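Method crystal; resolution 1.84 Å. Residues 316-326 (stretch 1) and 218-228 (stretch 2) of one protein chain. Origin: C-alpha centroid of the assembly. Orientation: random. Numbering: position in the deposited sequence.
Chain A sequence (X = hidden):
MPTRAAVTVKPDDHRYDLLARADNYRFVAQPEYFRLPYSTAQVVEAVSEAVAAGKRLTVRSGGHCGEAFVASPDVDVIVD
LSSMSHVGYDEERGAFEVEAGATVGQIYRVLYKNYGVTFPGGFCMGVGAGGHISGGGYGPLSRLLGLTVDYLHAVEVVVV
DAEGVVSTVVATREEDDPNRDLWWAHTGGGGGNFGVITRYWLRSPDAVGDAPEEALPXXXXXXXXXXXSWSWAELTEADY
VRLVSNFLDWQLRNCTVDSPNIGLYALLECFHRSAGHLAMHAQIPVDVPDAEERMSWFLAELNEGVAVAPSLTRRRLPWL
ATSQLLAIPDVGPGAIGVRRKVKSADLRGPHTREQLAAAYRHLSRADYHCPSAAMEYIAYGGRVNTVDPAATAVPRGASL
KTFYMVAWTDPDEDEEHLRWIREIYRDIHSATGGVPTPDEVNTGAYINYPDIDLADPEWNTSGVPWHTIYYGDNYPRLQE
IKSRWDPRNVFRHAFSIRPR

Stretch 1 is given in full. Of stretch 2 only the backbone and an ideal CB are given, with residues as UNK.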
# COMPACT_ATOMS: atom_id res chain seq x y z
N ARG A 316 -3.56 18.95 -11.26
CA ARG A 316 -2.53 18.41 -12.13
C ARG A 316 -1.56 17.62 -11.25
O ARG A 316 -1.19 18.06 -10.16
CB ARG A 316 -1.87 19.60 -12.80
CG ARG A 316 -0.87 19.36 -13.89
CD ARG A 316 -0.30 20.73 -14.28
NE ARG A 316 0.66 20.71 -15.38
CZ ARG A 316 1.88 20.18 -15.32
NH1 ARG A 316 2.32 19.59 -14.21
NH2 ARG A 316 2.69 20.24 -16.38
N LEU A 317 -1.15 16.44 -11.69
CA LEU A 317 -0.24 15.64 -10.88
C LEU A 317 0.79 14.94 -11.74
O LEU A 317 0.53 14.67 -12.92
CB LEU A 317 -1.01 14.59 -10.09
CG LEU A 317 -1.74 15.03 -8.81
CD1 LEU A 317 -2.47 13.84 -8.24
CD2 LEU A 317 -0.77 15.59 -7.79
N PRO A 318 1.95 14.62 -11.16
CA PRO A 318 2.86 13.80 -11.97
C PRO A 318 2.26 12.41 -12.26
O PRO A 318 1.41 11.94 -11.51
CB PRO A 318 4.12 13.71 -11.11
CG PRO A 318 4.11 14.97 -10.29
CD PRO A 318 2.63 15.15 -9.96
N TRP A 319 2.68 11.78 -13.35
CA TRP A 319 2.13 10.46 -13.71
C TRP A 319 2.08 9.42 -12.56
O TRP A 319 1.02 8.87 -12.25
CB TRP A 319 2.86 9.82 -14.92
CG TRP A 319 2.39 8.39 -15.04
CD1 TRP A 319 1.17 7.98 -15.43
CD2 TRP A 319 3.09 7.21 -14.60
NE1 TRP A 319 1.05 6.63 -15.29
CE2 TRP A 319 2.22 6.13 -14.80
CE3 TRP A 319 4.38 6.96 -14.12
CZ2 TRP A 319 2.58 4.82 -14.49
CZ3 TRP A 319 4.74 5.65 -13.82
CH2 TRP A 319 3.84 4.60 -13.99
N LEU A 320 3.22 9.13 -11.95
CA LEU A 320 3.25 8.12 -10.90
C LEU A 320 2.31 8.50 -9.75
O LEU A 320 1.64 7.66 -9.19
CB LEU A 320 4.66 7.86 -10.42
CG LEU A 320 4.84 6.73 -9.39
CD1 LEU A 320 4.34 5.39 -9.91
CD2 LEU A 320 6.30 6.66 -9.01
N ALA A 321 2.27 9.77 -9.41
CA ALA A 321 1.32 10.26 -8.42
C ALA A 321 -0.12 10.04 -8.85
O ALA A 321 -0.96 9.56 -8.06
CB ALA A 321 1.59 11.72 -8.11
N THR A 322 -0.45 10.32 -10.11
CA THR A 322 -1.88 10.07 -10.51
C THR A 322 -2.19 8.56 -10.50
O THR A 322 -3.30 8.13 -10.16
CB THR A 322 -2.41 10.84 -11.78
OG1 THR A 322 -2.67 9.97 -12.88
CG2 THR A 322 -1.52 11.95 -12.25
N SER A 323 -1.20 7.76 -10.83
CA SER A 323 -1.38 6.32 -10.80
C SER A 323 -1.61 5.83 -9.36
O SER A 323 -2.40 4.94 -9.11
CB SER A 323 -0.11 5.67 -11.42
OG SER A 323 0.05 4.33 -11.01
N GLN A 324 -0.84 6.37 -8.42
CA GLN A 324 -0.95 5.98 -7.02
C GLN A 324 -2.24 6.57 -6.40
O GLN A 324 -2.85 5.95 -5.52
CB GLN A 324 0.29 6.41 -6.24
CG GLN A 324 1.54 5.56 -6.58
CD GLN A 324 2.79 6.06 -5.93
OE1 GLN A 324 2.83 7.16 -5.44
NE2 GLN A 324 3.87 5.27 -6.00
N LEU A 325 -2.66 7.72 -6.86
CA LEU A 325 -3.89 8.36 -6.31
C LEU A 325 -5.10 7.48 -6.58
O LEU A 325 -5.97 7.32 -5.72
CB LEU A 325 -4.10 9.75 -6.92
CG LEU A 325 -5.34 10.56 -6.48
CD1 LEU A 325 -5.28 10.98 -5.02
CD2 LEU A 325 -5.44 11.79 -7.36
N LEU A 326 -5.14 6.90 -7.77
CA LEU A 326 -6.23 6.03 -8.21
C LEU A 326 -6.07 4.55 -7.85
O LEU A 326 -7.03 3.80 -7.91
CB LEU A 326 -6.40 6.21 -9.73
CG LEU A 326 -7.13 5.20 -10.63
CD1 LEU A 326 -7.43 5.88 -11.95
CD2 LEU A 326 -6.31 3.98 -10.96
N UNK A 218 8.11 5.58 -22.04
CA UNK A 218 8.10 6.59 -21.01
C UNK A 218 6.69 7.05 -20.89
O UNK A 218 6.13 7.47 -21.88
CB UNK A 218 9.05 7.75 -21.31
N UNK A 219 6.10 7.02 -19.68
CA UNK A 219 4.72 7.56 -19.64
C UNK A 219 4.71 9.08 -19.82
O UNK A 219 5.77 9.71 -19.78
CB UNK A 219 4.04 7.19 -18.32
N UNK A 220 3.53 9.69 -20.02
CA UNK A 220 3.43 11.17 -20.03
C UNK A 220 3.89 11.74 -18.69
O UNK A 220 3.70 11.11 -17.66
CB UNK A 220 2.00 11.62 -20.32
N UNK A 221 4.56 12.87 -18.68
CA UNK A 221 5.16 13.35 -17.44
C UNK A 221 4.09 13.73 -16.40
O UNK A 221 4.29 13.52 -15.23
CB UNK A 221 6.06 14.55 -17.73
N UNK A 222 2.96 14.27 -16.84
CA UNK A 222 1.95 14.71 -15.89
C UNK A 222 0.61 14.78 -16.55
O UNK A 222 0.54 14.77 -17.79
CB UNK A 222 2.31 16.07 -15.29
N UNK A 223 -0.42 14.78 -15.70
CA UNK A 223 -1.81 14.61 -16.06
C UNK A 223 -2.68 15.65 -15.37
O UNK A 223 -2.43 16.00 -14.21
CB UNK A 223 -2.28 13.20 -15.71
N UNK A 224 -3.70 16.09 -16.07
CA UNK A 224 -4.82 16.78 -15.46
C UNK A 224 -5.80 15.72 -14.99
O UNK A 224 -6.17 14.81 -15.77
CB UNK A 224 -5.48 17.76 -16.43
N UNK A 225 -6.28 15.84 -13.75
CA UNK A 225 -7.10 14.84 -13.12
C UNK A 225 -8.41 15.51 -12.71
O UNK A 225 -8.41 16.64 -12.30
CB UNK A 225 -6.39 14.21 -11.92
N UNK A 226 -9.51 14.82 -12.91
CA UNK A 226 -10.80 15.30 -12.46
C UNK A 226 -11.48 14.18 -11.69
O UNK A 226 -11.54 13.04 -12.16
CB UNK A 226 -11.66 15.77 -13.63
N UNK A 227 -12.00 14.52 -10.52
CA UNK A 227 -12.67 13.56 -9.69
C UNK A 227 -14.06 14.18 -9.47
O UNK A 227 -14.20 15.35 -9.14
CB UNK A 227 -11.92 13.28 -8.39
N UNK A 228 -15.07 13.40 -9.78
CA UNK A 228 -16.43 13.88 -9.87
C UNK A 228 -17.28 12.97 -9.02
O UNK A 228 -17.03 11.79 -8.97
CB UNK A 228 -16.93 13.93 -11.32

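Position 218 starts the stretch out of reach of stretch 1, which therefore sets no rule there; the deposited residue is Arg-218.

At 219 the CA-to-CB bond points toward Trp-319, and the ideal CB lies 3.8 Å from its CD2. A compact apolar group that can lie flat on an indole suits this place: proline, valine or alanine, with phi near -71° allowing proline. Pro-219 is deposited. Its CB sits 4.0 Å from the centroid of the five-membered ring of Trp-319, nearly on the ring normal, a CH-pi contact, while CG comes 3.5 Å from Trp-319 CE3.

Position 220 points sideways into space that stretch 1 leaves free, and phi/psi of -60/143° tolerates many residues, proline among them. Pro-220 is found; its carbonyl O lies 3.1 Å from Trp-319 CB.

At 221 CB points away, so the backbone does the work: its O accepts a hydrogen bond from Trp-319 N (3.0 Å), the first amide of the helix. Stretch 1 sets little limit on the side chain, so many residues would serve, and Ala-221 is deposited.

Position 222 is tight. The ideal CB stands 3.3 Å from Leu-317 O and 3.7 Å from Arg-316 NH1, so a small side chain, preferably polar beside the guanidinium, fits best: serine, alanine or threonine. Ser-222 places OG over one face of that guanidinium, 3.1 Å from Arg-316 NH1, but the angle is too poor for a hydrogen bond.

Position 223 forms an antiparallel hydrogen-bonded pair with Leu-317, its N giving to Leu-317 O and its O accepting from Leu-317 N, both at 2.9 Å. CB shares the sheet face of Leu-317, 3.8 Å from Thr-322 CG2, with the indole of Trp-319 nearby. Leucine, methionine or an aromatic residue could reach it. Phe-223 does so, CE1 meeting the indole edge 3.5 Å from Trp-319 CD1, the two rings oblique at 50°.

At 224 CB joins Arg-316 on the other face, where a polar or flexible side chain could lie along the arginine's aliphatic part. His-224 brings ND1 to 4.2 Å from Arg-316 CG.

Position 225 points toward a hollow where the ideal CB lies 5.2 Å from Thr-322 CB, 5.3 Å from Leu-325 CD2 and 5.4 Å from Leu-317 CD1, leaving room for valine, isoleucine or leucine. Val-225 uses CG2 to come 3.8 Å from Thr-322 CB.

Position 226 is out of reach, and Ala-226 makes no contact.

At 227 CB points toward stretch 1 but from a distance, so a long chain is needed to touch Leu-325. Arg-227 provides one, its CD 4.3 Å from Leu-325 CD2.

Position 228 lies beyond the contact, so stretch 1 sets no preference there; the deposited residue is Val-228.

Stretch 2, residues 218-228: RPPASFHVARV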
# COMPACT_ATOMS: atom_id res chain seq x y z
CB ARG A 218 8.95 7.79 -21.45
CG ARG A 218 10.43 7.56 -21.35
CD ARG A 218 11.18 8.85 -21.63
NE ARG A 218 12.33 8.53 -22.47
CZ ARG A 218 13.49 8.07 -22.02
NH1 ARG A 218 13.67 7.88 -20.71
NH2 ARG A 218 14.48 7.79 -22.88
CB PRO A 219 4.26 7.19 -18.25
CG PRO A 219 5.52 7.24 -17.42
CD PRO A 219 6.63 6.79 -18.34
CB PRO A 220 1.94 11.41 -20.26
CG PRO A 220 1.49 10.17 -20.98
CD PRO A 220 2.21 9.07 -20.27
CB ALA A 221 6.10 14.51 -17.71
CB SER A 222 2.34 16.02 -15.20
OG SER A 222 2.07 17.11 -15.99
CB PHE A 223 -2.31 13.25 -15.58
CG PHE A 223 -1.86 12.12 -16.44
CD1 PHE A 223 -0.57 11.70 -16.37
CD2 PHE A 223 -2.72 11.52 -17.35
CE1 PHE A 223 -0.11 10.69 -17.20
CE2 PHE A 223 -2.27 10.51 -18.17
CZ PHE A 223 -0.96 10.09 -18.09
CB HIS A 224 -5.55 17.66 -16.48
CG HIS A 224 -4.74 18.80 -17.00
ND1 HIS A 224 -4.36 19.86 -16.21
CD2 HIS A 224 -4.25 19.06 -18.23
CE1 HIS A 224 -3.66 20.72 -16.93
NE2 HIS A 224 -3.58 20.26 -18.16
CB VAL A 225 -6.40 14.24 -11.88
CG1 VAL A 225 -7.30 13.23 -11.20
CG2 VAL A 225 -5.03 13.59 -12.26
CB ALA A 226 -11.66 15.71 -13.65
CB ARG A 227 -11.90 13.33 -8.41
CG ARG A 227 -10.37 13.20 -8.67
CD ARG A 227 -9.69 12.04 -7.95
NE ARG A 227 -9.75 12.24 -6.51
CZ ARG A 227 -10.13 11.33 -5.61
NH1 ARG A 227 -10.46 10.08 -5.96
NH2 ARG A 227 -10.16 11.67 -4.32
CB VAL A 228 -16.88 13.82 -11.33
CG1 VAL A 228 -18.26 14.42 -11.50
CG2 VAL A 228 -15.90 14.57 -12.19
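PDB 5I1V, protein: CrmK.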